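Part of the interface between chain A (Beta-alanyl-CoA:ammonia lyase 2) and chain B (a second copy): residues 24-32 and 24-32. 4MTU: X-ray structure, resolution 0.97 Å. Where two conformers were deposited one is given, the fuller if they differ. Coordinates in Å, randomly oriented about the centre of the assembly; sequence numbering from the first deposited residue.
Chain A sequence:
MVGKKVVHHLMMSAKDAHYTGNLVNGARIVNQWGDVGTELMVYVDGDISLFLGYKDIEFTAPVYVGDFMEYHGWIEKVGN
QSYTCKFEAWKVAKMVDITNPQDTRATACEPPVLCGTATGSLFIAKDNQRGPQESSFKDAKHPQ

Chain A, residues 24-32: VNGARIVNQ
Chain B 24-32: VNGARIVNQ

Two copies of the same segment meet across an exact two-fold axis, so every contact described from one side recurs with the chains exchanged. In each copy V24 and N25 are extended (phi/psi -85/144° and -78/150°), G26 has -60/-30°, and residues 27-32 are helical, with phi from -56 to -68° and psi from -23 to -48°. Backbone hydrogen bonds run from R28(A) N to N25(A) O (3.0 Å), I29(A) N to G26(A) O (2.9 Å) and N31(A) N to A27(A) O (2.9 Å). The two helices run antiparallel at 177°, their axes approaching to 8.7 Å. In register, A27 of each chain lies opposite N31 of the other.

The CA atoms come closest at the alanine, CA of A27(A) lying 5.0 Å from CA of N31(B), and its methyl packs directly on the partner's main chain. CB of A27(A) points toward the partner, 3.5 Å from CA of N31(B) and 3.9 Å from C of V30(B), a small bump in a shallow hollow between neighbouring residues. The same methyl lies 4.0 Å from CB of N31(B) and 4.1 Å from CG1 of V30(B). Beside the alanine pair, displaced along the two-fold axis, the valines, both chi1 t, meet across it: CG2 of V30(A) is 4.2 Å from CG1 of V30(B). The four side chains form a compact four-cornered patch, with each alanine methyl against the valine of the other chain.

Polar groups flank this patch. N25(A) (chi1 55°, p; chi2 -27°) reaches toward N31(B) (chi1 -179°, t; chi2 27°), whose CA-to-CB bond points sideways while its amide end comes nearer. ND2 of N25(A) stops 3.0 Å from OD1 of N31(B), but the angle is too poor for a hydrogen bond. Water makes the link instead: water 1 accepts from ND2 of N25(A) at 3.0 Å and lies 2.8 Å from the backbone O of N31(B), with water 2 in the equivalent place between N25(B) and N31(A).

R28 and Q32 point away from the partner. R28(A) (chi1 t, chi2 p, chi3 t, chi4 84°) folds along its own helix to Q32(A) (chi1 -154°, chi2 64°, chi3 40°), giving a hydrogen bond from NH1 of R28(A) to OE1 of Q32(A) at 2.8 Å and a weak one from NH2 of R28(A) to the same OE1 at 3.3 Å. The contact buries 295 Å² in all.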

# COMPACT_ATOMS: atom_id res chain seq x y z
N VAL A 24 -1.49 -14.09 6.47
CA VAL A 24 -1.15 -13.66 5.12
C VAL A 24 -1.87 -14.57 4.13
O VAL A 24 -2.06 -15.77 4.38
CB VAL A 24 0.37 -13.68 4.92
CG1 VAL A 24 0.77 -13.21 3.56
CG2 VAL A 24 1.06 -12.86 6.02
N ASN A 25 -2.31 -14.00 3.01
CA ASN A 25 -2.95 -14.76 1.95
C ASN A 25 -1.94 -15.53 1.11
O ASN A 25 -0.80 -15.11 0.89
CB ASN A 25 -3.80 -13.84 1.09
CG ASN A 25 -3.11 -12.65 0.48
OD1 ASN A 25 -2.12 -12.16 1.03
ND2 ASN A 25 -3.68 -12.10 -0.58
N GLY A 26 -2.37 -16.67 0.55
CA GLY A 26 -1.51 -17.44 -0.32
C GLY A 26 -1.07 -16.66 -1.58
O GLY A 26 0.03 -16.86 -2.09
N ALA A 27 -1.91 -15.75 -2.04
CA ALA A 27 -1.55 -14.94 -3.18
C ALA A 27 -0.29 -14.11 -2.95
O ALA A 27 0.37 -13.74 -3.91
CB ALA A 27 -2.70 -14.05 -3.63
N ARG A 28 0.07 -13.83 -1.69
CA ARG A 28 1.32 -13.10 -1.45
C ARG A 28 2.51 -13.90 -1.95
O ARG A 28 3.50 -13.33 -2.43
CB ARG A 28 1.45 -12.82 0.06
CG ARG A 28 2.75 -12.15 0.47
CD ARG A 28 2.87 -10.76 -0.05
NE ARG A 28 4.15 -10.12 0.29
CZ ARG A 28 5.24 -10.27 -0.40
NH1 ARG A 28 5.28 -11.05 -1.48
NH2 ARG A 28 6.34 -9.63 -0.06
N ILE A 29 2.45 -15.24 -1.81
CA ILE A 29 3.52 -16.08 -2.33
C ILE A 29 3.57 -16.01 -3.86
O ILE A 29 4.64 -15.91 -4.46
CB ILE A 29 3.31 -17.55 -1.88
CG1 ILE A 29 3.40 -17.67 -0.35
CG2 ILE A 29 4.28 -18.45 -2.60
CD1 ILE A 29 3.00 -19.04 0.19
N VAL A 30 2.38 -16.05 -4.50
CA VAL A 30 2.30 -15.99 -5.95
C VAL A 30 2.83 -14.64 -6.45
O VAL A 30 3.55 -14.62 -7.46
CB VAL A 30 0.87 -16.27 -6.40
CG1 VAL A 30 0.78 -16.21 -7.93
CG2 VAL A 30 0.38 -17.62 -5.88
N ASN A 31 2.58 -13.57 -5.74
CA ASN A 31 3.15 -12.28 -6.09
C ASN A 31 4.68 -12.36 -6.16
O ASN A 31 5.33 -11.91 -7.08
CB ASN A 31 2.64 -11.26 -5.08
CG ASN A 31 3.17 -9.89 -5.39
OD1 ASN A 31 3.46 -9.60 -6.51
ND2 ASN A 31 3.38 -9.04 -4.42
N GLN A 32 5.26 -12.98 -5.10
CA GLN A 32 6.71 -13.07 -5.05
C GLN A 32 7.26 -13.99 -6.14
O GLN A 32 8.29 -13.66 -6.75
CB GLN A 32 7.22 -13.52 -3.66
CG GLN A 32 8.60 -13.02 -3.42
CD GLN A 32 8.69 -11.52 -3.37
OE1 GLN A 32 7.80 -10.86 -2.79
NE2 GLN A 32 9.70 -10.95 -3.95
N VAL B 24 -0.02 -4.37 -14.95
CA VAL B 24 -0.38 -5.07 -13.72
C VAL B 24 0.14 -6.50 -13.81
O VAL B 24 0.19 -7.11 -14.89
CB VAL B 24 -1.90 -5.03 -13.52
CG1 VAL B 24 -2.32 -5.70 -12.24
CG2 VAL B 24 -2.41 -3.58 -13.57
N ASN B 25 0.59 -7.04 -12.67
CA ASN B 25 1.06 -8.41 -12.60
C ASN B 25 -0.10 -9.40 -12.56
O ASN B 25 -1.19 -9.15 -12.03
CB ASN B 25 1.97 -8.58 -11.38
CG ASN B 25 1.40 -8.19 -10.05
OD1 ASN B 25 0.52 -7.32 -9.97
ND2 ASN B 25 1.98 -8.71 -8.98
N GLY B 26 0.13 -10.61 -13.09
CA GLY B 26 -0.87 -11.65 -13.04
C GLY B 26 -1.28 -12.04 -11.60
O GLY B 26 -2.43 -12.41 -11.35
N ALA B 27 -0.35 -11.92 -10.67
CA ALA B 27 -0.67 -12.21 -9.29
C ALA B 27 -1.79 -11.33 -8.74
O ALA B 27 -2.45 -11.73 -7.78
CB ALA B 27 0.55 -12.13 -8.39
N ARG B 28 -2.03 -10.15 -9.32
CA ARG B 28 -3.16 -9.33 -8.86
C ARG B 28 -4.48 -10.07 -9.05
O ARG B 28 -5.41 -9.93 -8.25
CB ARG B 28 -3.16 -8.00 -9.62
CG ARG B 28 -4.33 -7.08 -9.30
CD ARG B 28 -4.29 -6.57 -7.91
NE ARG B 28 -5.45 -5.73 -7.56
CZ ARG B 28 -6.59 -6.20 -7.16
NH1 ARG B 28 -6.80 -7.51 -7.05
NH2 ARG B 28 -7.57 -5.38 -6.84
N ILE B 29 -4.58 -10.83 -10.16
CA ILE B 29 -5.79 -11.61 -10.39
C ILE B 29 -5.92 -12.72 -9.33
O ILE B 29 -7.00 -12.97 -8.80
CB ILE B 29 -5.75 -12.25 -11.81
CG1 ILE B 29 -5.77 -11.16 -12.89
CG2 ILE B 29 -6.87 -13.23 -11.95
CD1 ILE B 29 -5.51 -11.69 -14.30
N VAL B 30 -4.80 -13.39 -9.02
CA VAL B 30 -4.80 -14.45 -8.03
C VAL B 30 -5.17 -13.89 -6.65
O VAL B 30 -5.94 -14.54 -5.94
CB VAL B 30 -3.45 -15.17 -8.03
CG1 VAL B 30 -3.44 -16.29 -7.00
CG2 VAL B 30 -3.11 -15.71 -9.43
N ASN B 31 -4.74 -12.70 -6.33
CA ASN B 31 -5.14 -12.06 -5.09
C ASN B 31 -6.67 -11.96 -5.01
O ASN B 31 -7.31 -12.28 -4.02
CB ASN B 31 -4.44 -10.71 -5.01
CG ASN B 31 -4.80 -9.99 -3.74
OD1 ASN B 31 -5.11 -10.61 -2.77
ND2 ASN B 31 -4.83 -8.69 -3.73
N GLN B 32 -7.26 -11.48 -6.13
CA GLN B 32 -8.70 -11.30 -6.14
C GLN B 32 -9.44 -12.64 -6.09
O GLN B 32 -10.46 -12.75 -5.38
CB GLN B 32 -9.18 -10.47 -7.36
CG GLN B 32 -10.47 -9.79 -7.05
CD GLN B 32 -10.35 -8.78 -5.95
OE1 GLN B 32 -9.34 -8.04 -5.89
NE2 GLN B 32 -11.31 -8.71 -5.08
O HOH W 1 -6.17 -13.29 -1.67
O HOH W 2 4.21 -10.63 -9.32